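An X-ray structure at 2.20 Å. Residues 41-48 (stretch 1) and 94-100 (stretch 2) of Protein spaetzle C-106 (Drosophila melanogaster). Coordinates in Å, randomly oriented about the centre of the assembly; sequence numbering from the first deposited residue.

Stretch 1 (41-48) AIQIEECE
Stretch 2, residues 94-100: KIPSCCK

A disulfide and a carboxylate that stands in for a backbone acceptor join two strands of spaetzle C-106 that do not pair regularly. Strand 43-47 and strand 95-100 run in broadly the same sense, but their N-to-C directions diverge by 50°, with axes approaching to 4.4 Å. The example illustrates how side chains can extend a contact where crossing strands offer few backbone hydrogen bonds.

Backbone pairing amounts to one bond: Glu45 N donates to Pro96 O at 3.1 Å, with an N-H...O angle of 156°. Proline lacks an amide hydrogen but keeps its carbonyl, so it suits this acceptor position; its phi/psi is -56/124, its ring C-gamma exo. Register is set by Glu45 CA lying 4.7 Å from Cys98 CA, and Cys47 CA 5.1 Å from Cys99 CA.

Glu45 (-126/124) is buried, its CA-to-CB bond sideways. With chi1 and chi2 both t and chi3 at 122°, its extended chain carries OE1 to 3.3 Å from Cys99 N, which donates at 151°. Both carboxylate oxygens are also hydrogen-bonded elsewhere in the structure, which compensates for burying a polar group. Cys98, at -177/170, is nearly fully extended; its CB points away overall, yet lies 3.4 Å from Glu45 OE1.

The covalent link follows. Cys47 (-59/136, chi1 m) and Cys99 (-119/125, chi1 t) bring their SG atoms to 2.0 Å, with a disulfide chi3 of 108°. Cys99 directs CB toward the partner strand, Cys47 sideways.

At the other end the contact is apolar. Ile44 (-130/158; p, t) places CG2 3.6 Å from Ile95 CG2, while Ile42 (t, p) brings CD1 to 4.1 Å from that same methyl. Ile95 (-121/122) is m, m. Together the stretches bury 470 Å².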

# COMPACT_ATOMS: atom_id res chain seq x y z
N ALA C 41 -9.87 1.20 34.79
CA ALA C 41 -10.67 2.15 34.02
C ALA C 41 -10.27 2.18 32.54
O ALA C 41 -9.13 2.50 32.20
CB ALA C 41 -10.57 3.54 34.64
N ILE C 42 -11.22 1.85 31.67
CA ILE C 42 -10.99 1.83 30.23
C ILE C 42 -11.65 3.03 29.54
O ILE C 42 -12.84 3.28 29.74
CB ILE C 42 -11.53 0.52 29.61
CG1 ILE C 42 -11.67 0.63 28.09
CG2 ILE C 42 -12.87 0.16 30.24
CD1 ILE C 42 -10.34 0.66 27.34
N GLN C 43 -10.88 3.77 28.75
CA GLN C 43 -11.46 4.90 28.04
C GLN C 43 -11.79 4.56 26.59
O GLN C 43 -11.06 3.85 25.91
CB GLN C 43 -10.60 6.16 28.15
CG GLN C 43 -9.42 6.22 27.20
CD GLN C 43 -8.78 7.60 27.20
OE1 GLN C 43 -9.43 8.61 27.50
NE2 GLN C 43 -7.49 7.65 26.88
N ILE C 44 -12.92 5.09 26.14
CA ILE C 44 -13.42 4.78 24.81
C ILE C 44 -13.76 6.06 24.08
O ILE C 44 -13.96 7.10 24.71
CB ILE C 44 -14.68 3.90 24.89
CG1 ILE C 44 -15.85 4.70 25.48
CG2 ILE C 44 -14.41 2.67 25.72
CD1 ILE C 44 -17.12 3.90 25.66
N GLU C 45 -13.79 6.00 22.76
CA GLU C 45 -14.29 7.10 21.96
C GLU C 45 -15.39 6.62 21.03
O GLU C 45 -15.18 5.68 20.26
CB GLU C 45 -13.17 7.76 21.15
CG GLU C 45 -13.63 8.99 20.36
CD GLU C 45 -12.48 9.74 19.74
OE1 GLU C 45 -12.46 9.91 18.49
OE2 GLU C 45 -11.58 10.15 20.51
N GLU C 46 -16.56 7.24 21.12
CA GLU C 46 -17.71 6.85 20.31
C GLU C 46 -18.18 8.00 19.45
O GLU C 46 -18.15 9.14 19.89
CB GLU C 46 -18.89 6.41 21.18
CG GLU C 46 -18.73 5.06 21.82
CD GLU C 46 -19.97 4.66 22.60
OE1 GLU C 46 -20.47 5.49 23.39
OE2 GLU C 46 -20.44 3.51 22.42
N CYS C 47 -18.62 7.69 18.22
CA CYS C 47 -19.22 8.70 17.37
C CYS C 47 -20.45 9.29 18.07
O CYS C 47 -21.25 8.56 18.65
CB CYS C 47 -19.62 8.11 16.01
SG CYS C 47 -18.23 7.51 14.99
N GLU C 48 -20.58 10.62 18.03
CA GLU C 48 -21.70 11.30 18.68
C GLU C 48 -23.03 10.91 18.02
O GLU C 48 -24.06 10.85 18.69
CB GLU C 48 -21.51 12.82 18.68
CG GLU C 48 -22.38 13.55 19.70
CD GLU C 48 -22.29 15.06 19.60
OE1 GLU C 48 -21.40 15.66 20.24
OE2 GLU C 48 -23.13 15.64 18.87
N LYS C 94 -13.93 -6.04 21.42
CA LYS C 94 -14.13 -4.77 20.71
C LYS C 94 -14.34 -3.57 21.63
O LYS C 94 -15.28 -3.54 22.43
CB LYS C 94 -15.31 -4.87 19.73
CG LYS C 94 -15.07 -5.77 18.52
CD LYS C 94 -16.38 -6.04 17.78
CE LYS C 94 -17.06 -4.74 17.33
NZ LYS C 94 -16.44 -4.18 16.10
N ILE C 95 -13.47 -2.58 21.51
CA ILE C 95 -13.60 -1.32 22.23
C ILE C 95 -13.68 -0.16 21.23
O ILE C 95 -12.78 -0.00 20.41
CB ILE C 95 -12.38 -1.08 23.16
CG1 ILE C 95 -12.24 -2.21 24.18
CG2 ILE C 95 -12.48 0.25 23.87
CD1 ILE C 95 -13.36 -2.25 25.21
N PRO C 96 -14.76 0.64 21.28
CA PRO C 96 -14.83 1.84 20.43
C PRO C 96 -13.61 2.71 20.71
O PRO C 96 -13.38 3.04 21.88
CB PRO C 96 -16.11 2.53 20.90
CG PRO C 96 -16.93 1.45 21.50
CD PRO C 96 -15.95 0.50 22.13
N SER C 97 -12.82 3.03 19.69
CA SER C 97 -11.51 3.64 19.91
C SER C 97 -11.38 5.03 19.30
O SER C 97 -10.53 5.81 19.75
CB SER C 97 -10.39 2.73 19.41
OG SER C 97 -10.61 2.37 18.06
N CYS C 98 -12.18 5.31 18.28
CA CYS C 98 -12.30 6.65 17.70
C CYS C 98 -13.36 6.71 16.60
O CYS C 98 -13.85 5.67 16.14
CB CYS C 98 -10.96 7.18 17.17
SG CYS C 98 -10.32 6.33 15.72
N CYS C 99 -13.68 7.93 16.17
CA CYS C 99 -14.67 8.19 15.14
C CYS C 99 -13.98 8.88 13.98
O CYS C 99 -13.32 9.91 14.16
CB CYS C 99 -15.76 9.10 15.70
SG CYS C 99 -17.23 9.27 14.67
N LYS C 100 -14.09 8.33 12.79
CA LYS C 100 -13.34 8.90 11.67
C LYS C 100 -14.23 9.08 10.46
O LYS C 100 -15.21 8.36 10.29
CB LYS C 100 -12.14 8.02 11.30
CG LYS C 100 -11.22 7.71 12.47
CD LYS C 100 -9.81 7.33 12.01
CE LYS C 100 -9.73 5.90 11.53
NZ LYS C 100 -8.36 5.61 11.02